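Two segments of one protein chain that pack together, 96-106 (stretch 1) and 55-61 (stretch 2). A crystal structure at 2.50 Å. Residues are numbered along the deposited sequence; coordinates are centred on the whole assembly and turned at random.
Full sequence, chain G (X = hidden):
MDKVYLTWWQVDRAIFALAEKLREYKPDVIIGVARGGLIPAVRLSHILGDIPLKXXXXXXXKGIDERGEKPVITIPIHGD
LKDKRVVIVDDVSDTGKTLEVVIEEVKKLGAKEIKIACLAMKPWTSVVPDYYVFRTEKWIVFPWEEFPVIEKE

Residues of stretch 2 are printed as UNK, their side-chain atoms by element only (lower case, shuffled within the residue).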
ATOM      1  N   GLY G  96      21.811 -44.534   6.803  1.00 50.99           N
ATOM      2  CA  GLY G  96      21.403 -44.563   8.197  1.00 51.81           C
ATOM      3  C   GLY G  96      22.589 -44.266   9.082  1.00 52.25           C
ATOM      4  O   GLY G  96      22.524 -44.331  10.311  1.00 52.59           O
ATOM      5  N   LYS G  97      23.689 -43.934   8.427  1.00 52.49           N
ATOM      6  CA  LYS G  97      24.929 -43.624   9.104  1.00 53.06           C
ATOM      7  C   LYS G  97      24.730 -42.472  10.095  1.00 53.24           C
ATOM      8  O   LYS G  97      24.950 -42.632  11.296  1.00 54.19           O
ATOM      9  CB  LYS G  97      25.975 -43.268   8.047  1.00 54.73           C
ATOM     10  CG  LYS G  97      27.390 -43.066   8.550  1.00 56.08           C
ATOM     11  CD  LYS G  97      28.300 -42.621   7.402  1.00 57.46           C
ATOM     12  CE  LYS G  97      27.795 -41.328   6.753  1.00 56.95           C
ATOM     13  NZ  LYS G  97      28.608 -40.909   5.576  1.00 57.47           N
ATOM     14  N   THR G  98      24.294 -41.321   9.590  1.00 52.63           N
ATOM     15  CA  THR G  98      24.089 -40.145  10.430  1.00 51.17           C
ATOM     16  C   THR G  98      23.034 -40.363  11.508  1.00 50.06           C
ATOM     17  O   THR G  98      23.227 -39.987  12.667  1.00 48.77           O
ATOM     18  CB  THR G  98      23.675 -38.925   9.587  1.00 51.43           C
ATOM     19  OG1 THR G  98      24.675 -38.666   8.595  1.00 51.62           O
ATOM     20  CG2 THR G  98      23.532 -37.701  10.467  1.00 51.18           C
ATOM     21  N   LEU G  99      21.920 -40.974  11.121  1.00 49.55           N
ATOM     22  CA  LEU G  99      20.845 -41.227  12.064  1.00 49.57           C
ATOM     23  C   LEU G  99      21.273 -42.051  13.274  1.00 51.81           C
ATOM     24  O   LEU G  99      20.898 -41.734  14.405  1.00 52.22           O
ATOM     25  CB  LEU G  99      19.663 -41.886  11.350  1.00 48.55           C
ATOM     26  CG  LEU G  99      18.813 -40.909  10.529  1.00 48.04           C
ATOM     27  CD1 LEU G  99      17.701 -41.632   9.795  1.00 46.86           C
ATOM     28  CD2 LEU G  99      18.229 -39.868  11.466  1.00 46.34           C
ATOM     29  N   GLU G 100      22.061 -43.100  13.062  1.00 53.19           N
ATOM     30  CA  GLU G 100      22.505 -43.911  14.194  1.00 54.44           C
ATOM     31  C   GLU G 100      23.318 -43.083  15.185  1.00 53.42           C
ATOM     32  O   GLU G 100      23.175 -43.240  16.397  1.00 52.40           O
ATOM     33  CB  GLU G 100      23.312 -45.122  13.712  1.00 56.71           C
ATOM     34  CG  GLU G 100      22.432 -46.202  13.098  1.00 62.18           C
ATOM     35  CD  GLU G 100      23.187 -47.471  12.744  1.00 65.87           C
ATOM     36  OE1 GLU G 100      22.540 -48.413  12.228  1.00 67.38           O
ATOM     37  OE2 GLU G 100      24.417 -47.529  12.979  1.00 67.96           O
ATOM     38  N   VAL G 101      24.165 -42.196  14.676  1.00 52.33           N
ATOM     39  CA  VAL G 101      24.961 -41.348  15.552  1.00 53.03           C
ATOM     40  C   VAL G 101      24.035 -40.438  16.361  1.00 54.42           C
ATOM     41  O   VAL G 101      24.247 -40.215  17.554  1.00 55.03           O
ATOM     42  CB  VAL G 101      25.927 -40.465  14.752  1.00 53.59           C
ATOM     43  CG1 VAL G 101      26.743 -39.599  15.698  1.00 54.42           C
ATOM     44  CG2 VAL G 101      26.841 -41.330  13.904  1.00 54.69           C
ATOM     45  N   VAL G 102      23.004 -39.912  15.701  1.00 53.97           N
ATOM     46  CA  VAL G 102      22.046 -39.019  16.352  1.00 51.86           C
ATOM     47  C   VAL G 102      21.178 -39.740  17.381  1.00 51.70           C
ATOM     48  O   VAL G 102      20.818 -39.158  18.400  1.00 51.85           O
ATOM     49  CB  VAL G 102      21.130 -38.326  15.311  1.00 49.80           C
ATOM     50  CG1 VAL G 102      20.123 -37.440  16.006  1.00 48.01           C
ATOM     51  CG2 VAL G 102      21.967 -37.505  14.363  1.00 49.28           C
ATOM     52  N   ILE G 103      20.838 -40.999  17.126  1.00 51.02           N
ATOM     53  CA  ILE G 103      20.017 -41.744  18.069  1.00 52.15           C
ATOM     54  C   ILE G 103      20.805 -42.025  19.341  1.00 54.13           C
ATOM     55  O   ILE G 103      20.227 -42.254  20.400  1.00 54.99           O
ATOM     56  CB  ILE G 103      19.528 -43.072  17.468  1.00 50.31           C
ATOM     57  CG1 ILE G 103      18.678 -42.788  16.229  1.00 50.09           C
ATOM     58  CG2 ILE G 103      18.704 -43.840  18.488  1.00 48.44           C
ATOM     59  CD1 ILE G 103      18.156 -44.026  15.549  1.00 49.24           C
ATOM     60  N   GLU G 104      22.129 -41.992  19.238  1.00 57.39           N
ATOM     61  CA  GLU G 104      22.990 -42.239  20.392  1.00 60.18           C
ATOM     62  C   GLU G 104      23.177 -40.984  21.237  1.00 60.48           C
ATOM     63  O   GLU G 104      23.412 -41.066  22.441  1.00 61.46           O
ATOM     64  CB  GLU G 104      24.355 -42.770  19.939  1.00 61.48           C
ATOM     65  CG  GLU G 104      24.366 -44.257  19.627  1.00 65.39           C
ATOM     66  CD  GLU G 104      24.297 -45.120  20.879  1.00 68.14           C
ATOM     67  OE1 GLU G 104      24.076 -46.345  20.748  1.00 69.69           O
ATOM     68  OE2 GLU G 104      24.472 -44.576  21.994  1.00 68.10           O
ATOM     69  N   GLU G 105      23.089 -39.823  20.604  1.00 60.50           N
ATOM     70  CA  GLU G 105      23.231 -38.572  21.334  1.00 62.54           C
ATOM     71  C   GLU G 105      21.909 -38.264  22.044  1.00 62.38           C
ATOM     72  O   GLU G 105      21.882 -37.591  23.079  1.00 62.41           O
ATOM     73  CB  GLU G 105      23.599 -37.440  20.372  1.00 63.88           C
ATOM     74  CG  GLU G 105      24.940 -37.633  19.677  1.00 66.49           C
ATOM     75  CD  GLU G 105      26.084 -37.798  20.660  1.00 68.75           C
ATOM     76  OE1 GLU G 105      26.304 -36.878  21.480  1.00 70.51           O
ATOM     77  OE2 GLU G 105      26.761 -38.849  20.615  1.00 69.72           O
ATOM     78  N   VAL G 106      20.818 -38.778  21.483  1.00 61.90           N
ATOM     79  CA  VAL G 106      19.495 -38.575  22.049  1.00 61.98           C
ATOM     80  C   VAL G 106      19.257 -39.487  23.248  1.00 62.39           C
ATOM     81  O   VAL G 106      18.491 -39.149  24.148  1.00 62.85           O
ATOM     82  CB  VAL G 106      18.404 -38.829  21.002  1.00 60.90           C
ATOM     83  CG1 VAL G 106      17.039 -38.630  21.618  1.00 59.37           C
ATOM     84  CG2 VAL G 106      18.594 -37.886  19.834  1.00 60.28           C
ATOM     85  N   UNK G  55      19.152 -28.389  17.384  1.00 48.26           N
ATOM     86  CA  UNK G  55      19.914 -28.681  16.183  1.00 49.13           C
ATOM     87  C   UNK G  55      21.181 -29.488  16.438  1.00 50.45           C
ATOM     88  O   UNK G  55      21.941 -29.214  17.371  1.00 51.05           O
ATOM     89  c   UNK G  55      21.178 -27.704  14.253  1.00 47.59           C
ATOM     90  c   UNK G  55      20.299 -27.387  15.451  1.00 48.09           C
ATOM     91  c   UNK G  55      19.042 -26.665  15.001  1.00 49.42           C
ATOM     92  N   UNK G  56      21.395 -30.500  15.603  1.00 50.75           N
ATOM     93  CA  UNK G  56      22.588 -31.327  15.707  1.00 50.11           C
ATOM     94  C   UNK G  56      23.221 -31.430  14.323  1.00 50.28           C
ATOM     95  O   UNK G  56      22.515 -31.518  13.318  1.00 49.00           O
ATOM     96  c   UNK G  56      22.261 -32.745  16.241  1.00 49.29           C
ATOM     97  c   UNK G  56      23.561 -33.448  16.646  1.00 49.83           C
ATOM     98  c   UNK G  56      23.366 -34.662  17.540  1.00 48.03           C
ATOM     99  c   UNK G  56      21.512 -33.552  15.183  1.00 48.34           C
ATOM    100  N   UNK G  57      24.548 -31.387  14.272  1.00 51.64           N
ATOM    101  CA  UNK G  57      25.270 -31.494  13.005  1.00 53.31           C
ATOM    102  C   UNK G  57      26.326 -32.581  13.138  1.00 54.02           C
ATOM    103  O   UNK G  57      27.221 -32.496  13.982  1.00 51.55           O
ATOM    104  o   UNK G  57      26.158 -31.068  10.420  1.00 54.60           O
ATOM    105  c   UNK G  57      26.305 -30.061  11.154  1.00 55.97           C
ATOM    106  o   UNK G  57      26.735 -28.964  10.719  1.00 57.75           O
ATOM    107  c   UNK G  57      25.941 -30.160  12.640  1.00 54.17           C
ATOM    108  N   UNK G  58      26.202 -33.613  12.312  1.00 55.75           N
ATOM    109  CA  UNK G  58      27.151 -34.718  12.325  1.00 57.37           C
ATOM    110  C   UNK G  58      27.945 -34.699  11.025  1.00 58.77           C
ATOM    111  O   UNK G  58      27.377 -34.581   9.941  1.00 60.27           O
ATOM    112  c   UNK G  58      26.429 -36.071  12.466  1.00 56.42           C
ATOM    113  c   UNK G  58      27.444 -37.195  12.519  1.00 57.76           C
ATOM    114  c   UNK G  58      25.576 -36.073  13.724  1.00 55.01           C
ATOM    115  N   UNK G  59      29.260 -34.808  11.137  1.00 60.31           N
ATOM    116  CA  UNK G  59      30.104 -34.792   9.951  1.00 62.65           C
ATOM    117  C   UNK G  59      31.062 -35.984   9.927  1.00 63.26           C
ATOM    118  O   UNK G  59      31.407 -36.556  10.952  1.00 62.75           O
ATOM    119  c   UNK G  59      30.598 -32.628   8.714  1.00 65.97           C
ATOM    120  n   UNK G  59      29.379 -29.298   9.925  1.00 71.72           N
ATOM    121  c   UNK G  59      30.716 -31.131   9.007  1.00 67.74           C
ATOM    122  c   UNK G  59      29.357 -30.423   8.992  1.00 68.45           C
ATOM    123  c   UNK G  59      30.899 -33.486   9.946  1.00 63.05           C
ATOM    124  N   UNK G  60      31.486 -36.374   8.730  1.00 64.79           N
ATOM    125  CA  UNK G  60      32.372 -37.535   8.631  1.00 66.38           C
ATOM    126  C   UNK G  60      33.701 -37.213   7.925  1.00 68.38           C
ATOM    127  O   UNK G  60      33.754 -36.554   6.892  1.00 67.39           O
ATOM    128  c   UNK G  60      28.442 -40.241  10.227  1.00 62.05           C
ATOM    129  c   UNK G  60      29.242 -38.659   8.597  1.00 63.89           C
ATOM    130  c   UNK G  60      28.207 -39.187   9.353  1.00 62.30           C
ATOM    131  c   UNK G  60      30.770 -40.235   9.585  1.00 63.56           C
ATOM    132  c   UNK G  60      29.726 -40.761  10.340  1.00 62.78           C
ATOM    133  c   UNK G  60      30.522 -39.186   8.715  1.00 64.27           C
ATOM    134  c   UNK G  60      31.630 -38.635   7.870  1.00 64.63           C
ATOM    135  N   UNK G  61      34.807 -37.671   8.559  1.00 72.12           N
ATOM    136  CA  UNK G  61      36.133 -37.602   7.960  1.00 74.84           C
ATOM    137  C   UNK G  61      36.756 -38.994   7.829  1.00 75.94           C
ATOM    138  O   UNK G  61      36.298 -39.973   8.406  1.00 75.43           O
ATOM    139  c   UNK G  61      35.799 -34.660   8.010  1.00 79.92           C
ATOM    140  o   UNK G  61      34.567 -31.680   9.750  1.00 81.26           O
ATOM    141  c   UNK G  61      36.307 -35.402   9.079  1.00 79.28           C
ATOM    142  c   UNK G  61      36.202 -34.900  10.374  1.00 80.38           C
ATOM    143  c   UNK G  61      35.113 -32.929   9.523  1.00 80.90           C
ATOM    144  c   UNK G  61      35.204 -33.427   8.236  1.00 80.25           C
ATOM    145  c   UNK G  61      37.001 -36.700   8.839  1.00 76.77           C
ATOM    146  c   UNK G  61      35.617 -33.662  10.599  1.00 80.71           C
TER

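Position 55 carries three side-chain carbons, one bonded to CA and bearing the other two. This fork at the first carbon, with no heteroatom, is valine. The side chain of Val55 is out of reach of stretch 1 and takes no part in the contact.

Position 56 has four carbons, forked at the first, with one arm two carbons long. Its CA-to-CB bond points toward the helix, and its carbons touch Val102 and Glu105. The asymmetric beta-branch identifies isoleucine. The longer arm of Ile56 ends in CD1, 4.0 Å from CB of Glu105, while Ile56 CG2 lies 4.1 Å from CG2 of Val102.

Position 57 shows two carbons, the second bonded to two oxygens. A carboxylate one carbon beyond CB means aspartate; asparagine would require a nitrogen in place of one oxygen. The CA-to-CB bond of Asp57 points away from the helix, as the alternation of a strand predicts.

Position 58 repeats the pattern of 55, one carbon bearing two, here with its CA-to-CB bond directed toward stretch 1, where it touches Thr98, Val101 and Val102. It is again valine. Val58 CB is 3.9 Å from Thr98 CG2, Val58 CG1 is 4.0 Å from Val101 CG1, and Val58 CG2 is 3.9 Å from Val102 CG2. One small side chain thus meets three helix residues.

Position 59 is an unbranched row of four carbons ending in nitrogen, hence lysine, its CA-to-CB bond pointing away. Lys59 NZ donates a hydrogen bond to Asp57 OD1 at 2.8 Å, part of a salt bridge within the strand; neither residue contacts stretch 1.

Position 60 has one carbon followed by a six-carbon ring without oxygen. Lys97 CE lies over one ring face, Thr98 OG1 is at the ring edge, and Val101 also touches the ring. This is phenylalanine. Lys97 CE is 3.4 Å from Phe60 CE1 and 3.6 Å from the centroid of the Phe60 ring, 19° off the normal, a CH-pi contact. Lys97 NZ stands 4.2 Å from the centroid of the Phe60 ring, 24° off the normal, a cation-pi interaction. Thr98 OG1 is 3.6 Å from Phe60 CE1, and Val101 CG2 is 4.2 Å from Phe60 CZ.

Position 61 has the same carbon-plus-ring skeleton with one oxygen on the ring, so it is tyrosine. The side chain of Tyr61 is out of reach of stretch 1.

The contact buries 369 Å² in total and contains no hydrogen bond across the stretches. Alternate strand residues, Ile56, Val58 and Phe60, face the helix, whose axis runs at 130° to the strand axis. Apolar packing at Ile56 and Val58 continues to Phe60 through Val101, and Lys97 adds CH-pi and cation-pi contacts over one face of the ring.

Stretch 2 (55-61) VIDVKFY
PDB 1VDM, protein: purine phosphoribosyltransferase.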